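Local coordinates for fluvirucin B1 DH domain from module 1 (Actinomadura vulgaris, PDB 6OBV), which probably catalyses the loss of water from a beta-hydroxyacyl intermediate in the first extension module of fluvirucin B1 polyketide assembly, at residues A[32-44]-A[81-93]. Sequence-based numbering, arbitrary orientation.
Sequences QAAVDHPMLGAAV and GFVELAVRAGDEV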
# COMPACT_ATOMS: atom_id res chain seq x y z
N GLN A 32 -5.77 5.59 1.73
CA GLN A 32 -5.90 4.53 0.75
C GLN A 32 -7.38 4.32 0.43
O GLN A 32 -8.25 5.05 0.91
CB GLN A 32 -5.24 3.25 1.27
CG GLN A 32 -3.94 3.51 2.04
CD GLN A 32 -3.39 2.27 2.69
OE1 GLN A 32 -3.97 1.18 2.58
NE2 GLN A 32 -2.26 2.41 3.38
N ALA A 33 -7.66 3.30 -0.38
CA ALA A 33 -9.03 2.93 -0.71
C ALA A 33 -9.38 1.64 0.01
O ALA A 33 -8.54 0.75 0.17
CB ALA A 33 -9.20 2.75 -2.23
N ALA A 34 -10.62 1.53 0.47
CA ALA A 34 -11.00 0.29 1.13
C ALA A 34 -11.36 -0.76 0.08
O ALA A 34 -11.83 -0.43 -1.01
CB ALA A 34 -12.16 0.52 2.09
N VAL A 35 -11.08 -2.02 0.41
CA VAL A 35 -11.50 -3.17 -0.39
C VAL A 35 -12.36 -4.04 0.50
O VAL A 35 -11.93 -4.43 1.60
CB VAL A 35 -10.30 -3.98 -0.92
CG1 VAL A 35 -10.79 -5.19 -1.73
CG2 VAL A 35 -9.35 -3.12 -1.75
N ASP A 36 -13.57 -4.35 0.04
CA ASP A 36 -14.51 -5.20 0.79
C ASP A 36 -14.35 -6.64 0.33
O ASP A 36 -15.00 -7.10 -0.62
CB ASP A 36 -15.94 -4.72 0.62
CG ASP A 36 -16.93 -5.56 1.43
OD1 ASP A 36 -16.55 -6.02 2.53
OD2 ASP A 36 -18.08 -5.75 0.98
N HIS A 37 -13.49 -7.38 1.02
CA HIS A 37 -13.16 -8.75 0.69
C HIS A 37 -12.66 -9.39 1.97
O HIS A 37 -12.06 -8.70 2.80
CB HIS A 37 -12.09 -8.80 -0.41
CG HIS A 37 -11.83 -10.17 -0.94
ND1 HIS A 37 -10.93 -11.03 -0.36
CD2 HIS A 37 -12.37 -10.84 -1.99
CE1 HIS A 37 -10.92 -12.17 -1.02
NE2 HIS A 37 -11.78 -12.08 -2.02
N PRO A 38 -12.90 -10.70 2.19
CA PRO A 38 -12.48 -11.32 3.46
C PRO A 38 -10.97 -11.41 3.65
O PRO A 38 -10.52 -11.52 4.80
CB PRO A 38 -13.11 -12.72 3.39
CG PRO A 38 -14.30 -12.57 2.48
CD PRO A 38 -13.83 -11.56 1.43
N MET A 39 -10.17 -11.39 2.59
CA MET A 39 -8.74 -11.55 2.75
C MET A 39 -7.95 -10.30 2.40
O MET A 39 -6.78 -10.20 2.80
CB MET A 39 -8.22 -12.71 1.88
CG MET A 39 -8.95 -14.02 2.11
SD MET A 39 -8.10 -15.44 1.37
CE MET A 39 -8.41 -15.18 -0.35
N LEU A 40 -8.55 -9.36 1.66
CA LEU A 40 -7.91 -8.11 1.28
C LEU A 40 -8.74 -6.94 1.78
O LEU A 40 -9.96 -6.93 1.59
CB LEU A 40 -7.75 -7.99 -0.23
CG LEU A 40 -6.96 -9.10 -0.87
CD1 LEU A 40 -7.29 -9.06 -2.32
CD2 LEU A 40 -5.46 -8.92 -0.60
N GLY A 41 -8.08 -5.95 2.37
CA GLY A 41 -8.77 -4.82 2.95
C GLY A 41 -8.36 -3.45 2.43
O GLY A 41 -8.98 -2.46 2.82
N ALA A 42 -7.35 -3.37 1.56
CA ALA A 42 -6.87 -2.06 1.12
C ALA A 42 -6.32 -2.10 -0.30
O ALA A 42 -5.67 -3.07 -0.69
CB ALA A 42 -5.79 -1.53 2.08
N ALA A 43 -6.59 -1.05 -1.07
CA ALA A 43 -5.98 -0.88 -2.39
C ALA A 43 -5.13 0.38 -2.38
O ALA A 43 -5.62 1.47 -2.07
CB ALA A 43 -7.04 -0.78 -3.49
N VAL A 44 -3.85 0.23 -2.68
CA VAL A 44 -2.94 1.37 -2.75
C VAL A 44 -2.60 1.56 -4.22
O VAL A 44 -1.84 0.79 -4.81
CB VAL A 44 -1.69 1.16 -1.89
CG1 VAL A 44 -0.75 2.35 -2.05
CG2 VAL A 44 -2.07 0.98 -0.42
N GLY A 81 -6.96 -20.34 -3.34
CA GLY A 81 -6.94 -19.06 -2.67
C GLY A 81 -6.19 -18.02 -3.47
O GLY A 81 -6.56 -16.84 -3.49
N PHE A 82 -5.13 -18.44 -4.15
CA PHE A 82 -4.37 -17.51 -4.98
C PHE A 82 -5.17 -17.10 -6.20
O PHE A 82 -5.08 -15.94 -6.63
CB PHE A 82 -3.03 -18.14 -5.37
CG PHE A 82 -2.08 -18.29 -4.21
CD1 PHE A 82 -1.64 -17.18 -3.52
CD2 PHE A 82 -1.66 -19.55 -3.80
CE1 PHE A 82 -0.77 -17.32 -2.44
CE2 PHE A 82 -0.79 -19.69 -2.72
CZ PHE A 82 -0.34 -18.58 -2.05
N VAL A 83 -5.94 -18.03 -6.76
CA VAL A 83 -6.88 -17.68 -7.82
C VAL A 83 -7.85 -16.61 -7.32
O VAL A 83 -8.14 -15.63 -8.01
CB VAL A 83 -7.64 -18.94 -8.29
CG1 VAL A 83 -8.92 -18.54 -8.99
CG2 VAL A 83 -6.78 -19.83 -9.20
N GLU A 84 -8.38 -16.79 -6.11
CA GLU A 84 -9.32 -15.81 -5.57
C GLU A 84 -8.65 -14.46 -5.34
O GLU A 84 -9.24 -13.41 -5.64
CB GLU A 84 -9.95 -16.31 -4.27
CG GLU A 84 -10.69 -15.20 -3.48
CD GLU A 84 -12.04 -14.80 -4.12
OE1 GLU A 84 -12.40 -15.39 -5.17
OE2 GLU A 84 -12.74 -13.92 -3.55
N LEU A 85 -7.41 -14.47 -4.85
CA LEU A 85 -6.71 -13.22 -4.59
C LEU A 85 -6.41 -12.48 -5.88
O LEU A 85 -6.63 -11.27 -5.99
CB LEU A 85 -5.41 -13.51 -3.83
CG LEU A 85 -5.65 -13.83 -2.36
CD1 LEU A 85 -4.38 -14.29 -1.65
CD2 LEU A 85 -6.25 -12.60 -1.64
N ALA A 86 -5.90 -13.21 -6.88
CA ALA A 86 -5.56 -12.61 -8.15
C ALA A 86 -6.80 -12.06 -8.86
O ALA A 86 -6.76 -10.97 -9.44
CB ALA A 86 -4.84 -13.64 -9.03
N VAL A 87 -7.91 -12.79 -8.81
CA VAL A 87 -9.11 -12.31 -9.50
C VAL A 87 -9.66 -11.06 -8.81
O VAL A 87 -10.05 -10.10 -9.48
CB VAL A 87 -10.14 -13.44 -9.59
CG1 VAL A 87 -11.52 -12.84 -9.91
CG2 VAL A 87 -9.73 -14.43 -10.68
N ARG A 88 -9.69 -11.05 -7.48
CA ARG A 88 -10.17 -9.87 -6.77
C ARG A 88 -9.34 -8.63 -7.11
O ARG A 88 -9.88 -7.53 -7.27
CB ARG A 88 -10.17 -10.11 -5.27
CG ARG A 88 -10.86 -9.02 -4.45
CD ARG A 88 -12.19 -8.66 -5.07
NE ARG A 88 -12.87 -7.58 -4.34
CZ ARG A 88 -12.61 -6.28 -4.50
NH1 ARG A 88 -11.69 -5.88 -5.37
NH2 ARG A 88 -13.28 -5.38 -3.79
N ALA A 89 -8.02 -8.79 -7.25
CA ALA A 89 -7.21 -7.65 -7.65
C ALA A 89 -7.53 -7.24 -9.08
O ALA A 89 -7.58 -6.05 -9.40
CB ALA A 89 -5.72 -7.98 -7.50
N GLY A 90 -7.79 -8.22 -9.95
CA GLY A 90 -8.24 -7.90 -11.29
C GLY A 90 -9.48 -7.03 -11.31
O GLY A 90 -9.57 -6.09 -12.11
N ASP A 91 -10.48 -7.34 -10.47
CA ASP A 91 -11.69 -6.52 -10.43
C ASP A 91 -11.37 -5.08 -10.06
O ASP A 91 -12.04 -4.15 -10.52
CB ASP A 91 -12.69 -7.05 -9.41
CG ASP A 91 -13.14 -8.42 -9.72
OD1 ASP A 91 -13.07 -8.81 -10.90
OD2 ASP A 91 -13.55 -9.12 -8.76
N GLU A 92 -10.38 -4.89 -9.19
CA GLU A 92 -10.10 -3.56 -8.69
C GLU A 92 -9.53 -2.67 -9.78
O GLU A 92 -9.64 -1.44 -9.70
CB GLU A 92 -9.16 -3.67 -7.49
CG GLU A 92 -9.23 -2.50 -6.50
CD GLU A 92 -10.56 -2.42 -5.75
OE1 GLU A 92 -11.31 -3.43 -5.70
OE2 GLU A 92 -10.83 -1.33 -5.20
N VAL A 93 -8.93 -3.25 -10.82
CA VAL A 93 -8.35 -2.49 -11.92
C VAL A 93 -9.12 -2.71 -13.23
O VAL A 93 -8.60 -2.42 -14.30
CB VAL A 93 -6.86 -2.81 -12.10
CG1 VAL A 93 -6.03 -2.17 -10.99
CG2 VAL A 93 -6.62 -4.29 -12.15
O HOH W 1 -12.81 -1.44 -3.35
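H37 and E84 join the loop between strands 33-34 and 40-45 to helix 79-92 by a short hydrogen bond, H37 NE2 to E84 OE2 (2.6 Å), the oxygen lying near the ring plane at the edge and bonded through its anti side. Histidine suits the loop because its two nitrogens work at once: ND1 accepts the N-H of M39 N (3.1 Å) while NE2 donates to E84, and together these bonds fix the ring's rotation. G224 N and I225 N also bond the E84 carboxylate, so this buried group is well satisfied. The tight, apolar side lies beside it, where flexible M39 bends at chi3 (-72°) to bring CE within 3.6 Å of L85 CD2; L85 CD2 also meets L40 CG at 3.7 Å, and L117 backs L85. R88 packs closely too, its alkyl chain along H37 and V35 CG1 over one guanidinium face; its NH1 makes a straight salt bridge to E92 OE1 one turn on (2.5 Å, 176°). The looser, solvent side follows: a water links E92 OE2 to exposed A34 O, and small A43 just touches E92 CG. Thus one direct hydrogen bond ties helix to hairpin in this probable double-hotdog dehydratase; the bond at ND1 implies the NE2-H form of H37, although the carboxylate would tend to raise its basicity.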